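Local coordinates for protein pyridoxal kinase (Lactobacillus plantarum, PDB 3H74) that probably catalyses the ATP-dependent phosphorylation of pyridoxal to pyridoxal 5'-phosphate, at residues A145-T149 / I162-L166; H175-T179 / G188-L192; I132-I138 / A168-T172. All coordinates share one frame; numbering follows the deposited sequence.

Contact 1 (A145-T149 / I162-L166); sequences AALLT and ILPAL
Leu166, Thr149 and Ile162 carry most of this helix-helix packing, which joins helix 142-149 to helix 159-167 in the ribokinase-like alpha/beta fold. The local axes come within 9.7 Å and run in the same general sense, their N-to-C directions 50° apart, and no hydrogen bond passes from one segment to the other. Leu166 does the central work by sending its two methyls to different places. Leu166 CD1 lies 3.7 Å from Ala145 CB, while Leu166 CD2 is 3.5 Å from Ala145 O and also touches Leu148 CB. The CB of Leu166 leaves the backbone alongside the interface, and CG, anti to the carbonyl carbon (chi1 -84°), brings the methyls onto helix 142-149.

Thr149 meets Leu166 crosswise, the two side chains at about a right angle. Thr149 CG2 does the touching, 3.7 Å from Leu166 CD2 and near Leu166 N, with Ala165 CB against it at the outer margin. Ile162 comes in one turn earlier on its helix: CG1 is anti to the backbone N (chi1 -167°), and this extends Ile162 CD1 to Ala145 CB, 3.7 Å away, and to the backbone N of Ala146. Small alanines on one helix thus receive the longer branched chains of the other. Ile178 of strand 178-183 packs against Ala145, Ile162 and Leu166.

The polar end of Thr149 turns back on its own helix. Ala145 O accepts two bonds, one from the backbone N of Thr149 and one from Thr149 OG1 at 3.2 Å, and the two donors approach from opposite faces of the carbonyl plane.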
loop_
_atom_site.group_PDB
_atom_site.type_symbol
_atom_site.label_atom_id
_atom_site.label_comp_id
_atom_site.label_asym_id
_atom_site.label_seq_id
_atom_site.Cartn_x
_atom_site.Cartn_y
_atom_site.Cartn_z
ATOM N N ALA A 145 -7.524 -1.680 -10.171
ATOM C CA ALA A 145 -7.228 -2.727 -11.155
ATOM C C ALA A 145 -7.775 -2.354 -12.534
ATOM O O ALA A 145 -7.074 -2.456 -13.545
ATOM C CB ALA A 145 -7.793 -4.052 -10.701
ATOM N N ALA A 146 -9.030 -1.917 -12.555
ATOM C CA ALA A 146 -9.696 -1.493 -13.787
ATOM C C ALA A 146 -9.057 -0.238 -14.378
ATOM O O ALA A 146 -8.827 -0.160 -15.592
ATOM C CB ALA A 146 -11.181 -1.281 -13.545
ATOM N N LEU A 147 -8.763 0.754 -13.537
ATOM C CA LEU A 147 -8.099 1.964 -14.019
ATOM C C LEU A 147 -6.762 1.637 -14.683
ATOM O O LEU A 147 -6.443 2.162 -15.751
ATOM C CB LEU A 147 -7.901 2.976 -12.892
ATOM C CG LEU A 147 -9.163 3.710 -12.454
ATOM C CD1 LEU A 147 -8.906 4.314 -11.082
ATOM C CD2 LEU A 147 -9.601 4.784 -13.453
ATOM N N LEU A 148 -5.987 0.751 -14.067
ATOM C CA LEU A 148 -4.656 0.427 -14.581
ATOM C C LEU A 148 -4.698 -0.332 -15.905
ATOM O O LEU A 148 -3.849 -0.108 -16.771
ATOM C CB LEU A 148 -3.834 -0.348 -13.551
ATOM C CG LEU A 148 -3.410 0.451 -12.318
ATOM C CD1 LEU A 148 -2.854 -0.498 -11.268
ATOM C CD2 LEU A 148 -2.392 1.518 -12.667
ATOM N N THR A 149 -5.678 -1.212 -16.071
ATOM C CA THR A 149 -5.820 -1.952 -17.336
ATOM C C THR A 149 -6.622 -1.198 -18.403
ATOM O O THR A 149 -6.572 -1.566 -19.582
ATOM C CB THR A 149 -6.476 -3.325 -17.141
ATOM O OG1 THR A 149 -7.800 -3.145 -16.636
ATOM C CG2 THR A 149 -5.665 -4.205 -16.198
ATOM N N ILE A 162 -8.924 -9.902 -15.763
ATOM C CA ILE A 162 -8.266 -8.697 -15.239
ATOM C C ILE A 162 -6.874 -8.953 -14.646
ATOM O O ILE A 162 -5.955 -8.159 -14.861
ATOM C CB ILE A 162 -9.203 -7.879 -14.288
ATOM C CG1 ILE A 162 -8.630 -6.481 -14.015
ATOM C CG2 ILE A 162 -9.514 -8.630 -12.992
ATOM C CD1 ILE A 162 -9.683 -5.452 -13.613
ATOM N N LEU A 163 -6.697 -10.074 -13.949
ATOM C CA LEU A 163 -5.384 -10.368 -13.377
ATOM C C LEU A 163 -4.288 -10.574 -14.448
ATOM O O LEU A 163 -3.238 -9.949 -14.362
ATOM C CB LEU A 163 -5.434 -11.516 -12.361
ATOM C CG LEU A 163 -6.169 -11.265 -11.036
ATOM C CD1 LEU A 163 -6.320 -12.554 -10.248
ATOM C CD2 LEU A 163 -5.458 -10.214 -10.198
ATOM N N PRO A 164 -4.522 -11.433 -15.473
ATOM C CA PRO A 164 -3.511 -11.519 -16.538
ATOM C C PRO A 164 -3.223 -10.183 -17.240
ATOM O O PRO A 164 -2.063 -9.900 -17.560
ATOM C CB PRO A 164 -4.121 -12.530 -17.518
ATOM C CG PRO A 164 -5.010 -13.357 -16.687
ATOM C CD PRO A 164 -5.615 -12.398 -15.697
ATOM N N ALA A 165 -4.257 -9.374 -17.465
ATOM C CA ALA A 165 -4.073 -8.071 -18.109
ATOM C C ALA A 165 -3.209 -7.142 -17.248
ATOM O O ALA A 165 -2.289 -6.498 -17.755
ATOM C CB ALA A 165 -5.404 -7.433 -18.409
ATOM N N LEU A 166 -3.497 -7.110 -15.948
ATOM C CA LEU A 166 -2.714 -6.336 -14.984
ATOM C C LEU A 166 -1.264 -6.803 -14.940
ATOM O O LEU A 166 -0.343 -5.996 -14.987
ATOM C CB LEU A 166 -3.302 -6.475 -13.575
ATOM C CG LEU A 166 -4.463 -5.647 -13.013
ATOM C CD1 LEU A 166 -4.908 -6.188 -11.656
ATOM C CD2 LEU A 166 -4.060 -4.182 -12.893
#

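Contact 2 (H175-T179 / G188-L192); sequences HAVIT and GCAWL
The beta hairpin of strands 178-183 and 186-192 begins here, with Ile178 and Ala190 forming an antiparallel hydrogen-bonded pair. Ile178 N donates to Ala190 O at 3.0 Å, and Ala190 N returns the bond to Ile178 O at 2.9 Å; both donors lie in the plane of the carbonyl they meet. Each oxygen also receives a CA-H...O contact, from Val177 CA to Ala190 O and from Cys189 CA to Ile178 O.

Toward His175 the strands part and water takes over. One water links Ala176 O to Leu192 N, donating to the first and accepting from the second. Another donates to Leu192 O at 2.7 Å and sits in the ring plane of His175, at the edge, 2.8 Å from ND1.

The side chains of Val177 and Trp191 lie side by side and point the same way. Val177 CG1, anti to its backbone N (chi1 -179°), rests on Cys189 CB at 3.6 Å, and Val177 CG2 on Trp191 CB at 4.0 Å. The indole of Trp191 leads off, with Cys189 O at the ring edge in plane.

Helix 231-251 packs on Cys189 and Trp191 through Asn239, Leu231 and Leu235. Ile178, Ala190 and Leu192 rest on helix 159-167. Leaving main-sheet strand 175-176, the chain enters a smaller antiparallel sheet whose third strand, 198-204, lies next to 186-192 and meets Trp191 and Leu192 through Gln199, Cys201 and Val198.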
loop_
_atom_site.group_PDB
_atom_site.type_symbol
_atom_site.label_atom_id
_atom_site.label_comp_id
_atom_site.label_asym_id
_atom_site.label_seq_id
_atom_site.Cartn_x
_atom_site.Cartn_y
_atom_site.Cartn_z
ATOM N N HIS A 175 3.911 -9.785 -9.380
ATOM C CA HIS A 175 2.582 -10.223 -8.967
ATOM C C HIS A 175 1.614 -9.073 -8.816
ATOM O O HIS A 175 1.871 -8.133 -8.049
ATOM C CB HIS A 175 2.663 -10.936 -7.619
ATOM C CG HIS A 175 3.669 -12.031 -7.587
ATOM N ND1 HIS A 175 3.442 -13.256 -8.174
ATOM C CD2 HIS A 175 4.915 -12.086 -7.063
ATOM C CE1 HIS A 175 4.506 -14.023 -8.005
ATOM N NE2 HIS A 175 5.415 -13.336 -7.337
ATOM N N ALA A 176 0.489 -9.159 -9.518
ATOM C CA ALA A 176 -0.632 -8.263 -9.297
ATOM C C ALA A 176 -1.568 -8.915 -8.275
ATOM O O ALA A 176 -2.012 -10.051 -8.455
ATOM C CB ALA A 176 -1.360 -8.000 -10.604
ATOM N N VAL A 177 -1.843 -8.204 -7.191
ATOM C CA VAL A 177 -2.722 -8.708 -6.145
ATOM C C VAL A 177 -3.867 -7.725 -5.940
ATOM O O VAL A 177 -3.628 -6.585 -5.529
ATOM C CB VAL A 177 -1.951 -8.880 -4.810
ATOM C CG1 VAL A 177 -2.869 -9.432 -3.733
ATOM C CG2 VAL A 177 -0.730 -9.762 -4.989
ATOM N N ILE A 178 -5.099 -8.141 -6.224
ATOM C CA ILE A 178 -6.264 -7.299 -5.952
ATOM C C ILE A 178 -6.715 -7.551 -4.515
ATOM O O ILE A 178 -6.889 -8.696 -4.125
ATOM C CB ILE A 178 -7.413 -7.535 -6.968
ATOM C CG1 ILE A 178 -6.932 -7.201 -8.380
ATOM C CG2 ILE A 178 -8.631 -6.691 -6.602
ATOM C CD1 ILE A 178 -7.933 -7.539 -9.486
ATOM N N THR A 179 -6.907 -6.485 -3.737
ATOM C CA THR A 179 -6.980 -6.602 -2.264
ATOM C C THR A 179 -8.370 -6.591 -1.600
ATOM O O THR A 179 -8.477 -6.789 -0.387
ATOM C CB THR A 179 -6.132 -5.500 -1.589
ATOM O OG1 THR A 179 -6.639 -4.221 -1.978
ATOM C CG2 THR A 179 -4.653 -5.628 -1.984
ATOM N N GLY A 188 -10.754 -10.330 0.786
ATOM C CA GLY A 188 -9.341 -10.655 0.749
ATOM C C GLY A 188 -8.682 -10.417 -0.589
ATOM O O GLY A 188 -9.154 -9.619 -1.400
ATOM N N CYS A 189 -7.592 -11.145 -0.797
ATOM C CA CYS A 189 -6.680 -10.919 -1.909
ATOM C C CYS A 189 -6.778 -12.018 -2.950
ATOM O O CYS A 189 -6.868 -13.204 -2.621
ATOM C CB CYS A 189 -5.245 -10.852 -1.380
ATOM S SG CYS A 189 -4.892 -9.427 -0.320
ATOM N N ALA A 190 -6.739 -11.611 -4.211
ATOM C CA ALA A 190 -6.682 -12.556 -5.319
ATOM C C ALA A 190 -5.458 -12.282 -6.163
ATOM O O ALA A 190 -5.100 -11.126 -6.386
ATOM C CB ALA A 190 -7.935 -12.469 -6.163
ATOM N N TRP A 191 -4.827 -13.348 -6.643
ATOM C CA TRP A 191 -3.616 -13.237 -7.447
ATOM C C TRP A 191 -3.443 -14.503 -8.288
ATOM O O TRP A 191 -4.129 -15.508 -8.060
ATOM C CB TRP A 191 -2.391 -13.008 -6.546
ATOM C CG TRP A 191 -1.934 -14.233 -5.825
ATOM C CD1 TRP A 191 -0.857 -15.004 -6.144
ATOM C CD2 TRP A 191 -2.528 -14.835 -4.665
ATOM N NE1 TRP A 191 -0.748 -16.050 -5.270
ATOM C CE2 TRP A 191 -1.761 -15.974 -4.352
ATOM C CE3 TRP A 191 -3.636 -14.526 -3.860
ATOM C CZ2 TRP A 191 -2.055 -16.803 -3.268
ATOM C CZ3 TRP A 191 -3.934 -15.360 -2.784
ATOM C CH2 TRP A 191 -3.143 -16.481 -2.498
ATOM N N LEU A 192 -2.522 -14.452 -9.247
ATOM C CA LEU A 192 -2.213 -15.617 -10.076
ATOM C C LEU A 192 -1.018 -16.364 -9.513
ATOM O O LEU A 192 0.011 -15.759 -9.219
ATOM C CB LEU A 192 -1.910 -15.188 -11.513
ATOM C CG LEU A 192 -3.017 -14.519 -12.333
ATOM C CD1 LEU A 192 -2.446 -14.006 -13.645
ATOM C CD2 LEU A 192 -4.200 -15.447 -12.580
HETATM O O HOH W 1 0.967 -13.271 -9.421
HETATM O O HOH W 2 -2.191 -11.924 -10.496
#

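Contact 3 (I132-I138 / A168-T172); sequences IQQADVI and AQLKT
Lys171 NZ forms a salt bridge with Asp136 OD2 at 2.8 Å, approaching from above the carboxylate plane, 50° out of it. Lys171 NZ also makes a weak bond to Gln134 O at 3.2 Å. The lysine chain leaves the backbone with CG between the N and the carbonyl carbon (chi1 68°) and is extended from there on, which lays the methylenes along residues 133-136. Gln134 crosses them at about a right angle, Gln134 OE1 3.6 Å from Lys171 CD.

At the backbone, Lys171 N bonds weakly to Gln133 O and also donates to a water 2.9 Å away. That water has Ile132 O and Ala135 O within reach, though it cannot be taken to serve every nearby acceptor at once. The 132-135 turn is closed by Ala135 N bonding to Ile132 O.

Leu170 supplies the apolar half. Leu170 CD2 sits 3.5 Å from Ile132 O and also touches Ile132 CD1. Ile138 and Leu170 meet tip to tip, Ile138 CG2 4.0 Å from Leu170 CD2 and Ile138 CG1 4.0 Å from Leu170 CD1.

The contact ties the loop after helix 159-167 to the lead-in of strand 137-138, which lies between strands 103-106 and 175-176 in the main sheet. Asp136 OD1 accepts from Leu104 N of strand 103-106, Leu170 packs on Ala176 of strand 175-176, and Gln169 NE2 bonds to Leu148 O of helix 142-149.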
loop_
_atom_site.group_PDB
_atom_site.type_symbol
_atom_site.label_atom_id
_atom_site.label_comp_id
_atom_site.label_asym_id
_atom_site.label_seq_id
_atom_site.Cartn_x
_atom_site.Cartn_y
_atom_site.Cartn_z
ATOM N N ILE A 132 4.651 1.463 -11.404
ATOM C CA ILE A 132 4.474 0.049 -11.066
ATOM C C ILE A 132 5.312 -0.908 -11.917
ATOM O O ILE A 132 5.404 -2.089 -11.600
ATOM C CB ILE A 132 2.984 -0.396 -11.125
ATOM C CG1 ILE A 132 2.441 -0.341 -12.563
ATOM C CG2 ILE A 132 2.143 0.398 -10.106
ATOM C CD1 ILE A 132 1.043 -0.908 -12.727
ATOM N N GLN A 133 5.915 -0.397 -12.991
ATOM C CA GLN A 133 6.522 -1.259 -14.017
ATOM C C GLN A 133 7.635 -2.183 -13.510
ATOM O O GLN A 133 7.824 -3.276 -14.053
ATOM C CB GLN A 133 6.972 -0.442 -15.243
ATOM C CG GLN A 133 8.251 0.384 -15.066
ATOM C CD GLN A 133 8.317 1.610 -15.984
ATOM O OE1 GLN A 133 7.476 1.798 -16.869
ATOM N NE2 GLN A 133 9.316 2.459 -15.755
ATOM N N GLN A 134 8.356 -1.766 -12.474
ATOM C CA GLN A 134 9.411 -2.617 -11.915
ATOM C C GLN A 134 9.084 -3.177 -10.524
ATOM O O GLN A 134 9.932 -3.791 -9.876
ATOM C CB GLN A 134 10.770 -1.902 -11.935
ATOM C CG GLN A 134 11.337 -1.703 -13.351
ATOM C CD GLN A 134 11.644 -3.017 -14.070
ATOM O OE1 GLN A 134 12.364 -3.871 -13.549
ATOM N NE2 GLN A 134 11.105 -3.173 -15.278
ATOM N N ALA A 135 7.844 -2.981 -10.078
ATOM C CA ALA A 135 7.421 -3.496 -8.777
ATOM C C ALA A 135 7.378 -5.016 -8.790
ATOM O O ALA A 135 7.006 -5.624 -9.798
ATOM C CB ALA A 135 6.052 -2.952 -8.415
ATOM N N ASP A 136 7.763 -5.628 -7.676
ATOM C CA ASP A 136 7.576 -7.065 -7.498
ATOM C C ASP A 136 6.126 -7.412 -7.192
ATOM O O ASP A 136 5.628 -8.466 -7.590
ATOM C CB ASP A 136 8.478 -7.573 -6.376
ATOM C CG ASP A 136 9.938 -7.377 -6.687
ATOM O OD1 ASP A 136 10.605 -6.575 -6.009
ATOM O OD2 ASP A 136 10.428 -8.014 -7.646
ATOM N N VAL A 137 5.462 -6.537 -6.444
ATOM C CA VAL A 137 4.083 -6.750 -6.032
ATOM C C VAL A 137 3.360 -5.417 -6.116
ATOM O O VAL A 137 3.888 -4.401 -5.659
ATOM C CB VAL A 137 4.000 -7.301 -4.577
ATOM C CG1 VAL A 137 2.553 -7.427 -4.128
ATOM C CG2 VAL A 137 4.679 -8.662 -4.479
ATOM N N ILE A 138 2.166 -5.418 -6.701
ATOM C CA ILE A 138 1.267 -4.265 -6.622
ATOM C C ILE A 138 -0.009 -4.680 -5.906
ATOM O O ILE A 138 -0.420 -5.841 -5.984
ATOM C CB ILE A 138 0.968 -3.623 -8.006
ATOM C CG1 ILE A 138 0.253 -4.597 -8.950
ATOM C CG2 ILE A 138 2.249 -3.127 -8.638
ATOM C CD1 ILE A 138 -0.450 -3.909 -10.119
ATOM N N ALA A 168 0.697 -8.413 -16.977
ATOM C CA ALA A 168 1.535 -8.232 -18.162
ATOM C C ALA A 168 2.133 -6.821 -18.242
ATOM O O ALA A 168 3.096 -6.599 -18.974
ATOM C CB ALA A 168 0.766 -8.579 -19.420
ATOM N N GLN A 169 1.564 -5.887 -17.472
ATOM C CA GLN A 169 2.085 -4.521 -17.305
ATOM C C GLN A 169 3.145 -4.436 -16.227
ATOM O O GLN A 169 3.530 -3.338 -15.798
ATOM C CB GLN A 169 0.989 -3.608 -16.815
ATOM C CG GLN A 169 -0.054 -3.216 -17.798
ATOM C CD GLN A 169 -0.908 -2.109 -17.233
ATOM O OE1 GLN A 169 -0.441 -1.307 -16.415
ATOM N NE2 GLN A 169 -2.162 -2.058 -17.648
ATOM N N LEU A 170 3.548 -5.591 -15.731
ATOM C CA LEU A 170 4.574 -5.670 -14.724
ATOM C C LEU A 170 5.755 -6.403 -15.335
ATOM O O LEU A 170 5.603 -7.110 -16.347
ATOM C CB LEU A 170 4.037 -6.401 -13.487
ATOM C CG LEU A 170 2.764 -5.849 -12.812
ATOM C CD1 LEU A 170 2.348 -6.723 -11.631
ATOM C CD2 LEU A 170 2.910 -4.382 -12.360
ATOM N N LYS A 171 6.930 -6.222 -14.746
ATOM C CA LYS A 171 8.115 -6.967 -15.152
ATOM C C LYS A 171 7.875 -8.474 -15.010
ATOM O O LYS A 171 6.945 -8.907 -14.319
ATOM C CB LYS A 171 9.320 -6.548 -14.311
ATOM C CG LYS A 171 9.213 -6.959 -12.852
ATOM C CD LYS A 171 10.436 -6.565 -12.069
ATOM C CE LYS A 171 10.315 -7.049 -10.644
ATOM N NZ LYS A 171 11.467 -6.592 -9.831
ATOM N N THR A 172 8.718 -9.264 -15.668
ATOM C CA THR A 172 8.618 -10.715 -15.603
ATOM C C THR A 172 8.753 -11.188 -14.151
ATOM O O THR A 172 9.642 -10.741 -13.430
ATOM C CB THR A 172 9.700 -11.389 -16.485
ATOM O OG1 THR A 172 9.760 -10.733 -17.759
ATOM C CG2 THR A 172 9.397 -12.872 -16.678
HETATM O O HOH W 3 6.417 -4.743 -12.270
#

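The three contacts lie close together, their centres 11 to 13 Å apart. Along the chain, contact 3 opens first at 132-138 and closes at 168-172; both segments of contact 1 fall within that span, and contact 2 follows both. Strands 137-138 and 175-176 are neighbours in the main sheet, and backbone pairs such as His175 N to Asp136 O join contacts 3 and 2, with Leu170 CD1 packed against the backbone of His175 and Ala176. Contact 1 meets contact 2 where Leu163 and Pro164 touch Leu192, and contact 3 where Leu148 CD1 nears Ile132 CD1. Together they join the edge of the main sheet, helices 142-149 and 159-167 and the hairpin that follows.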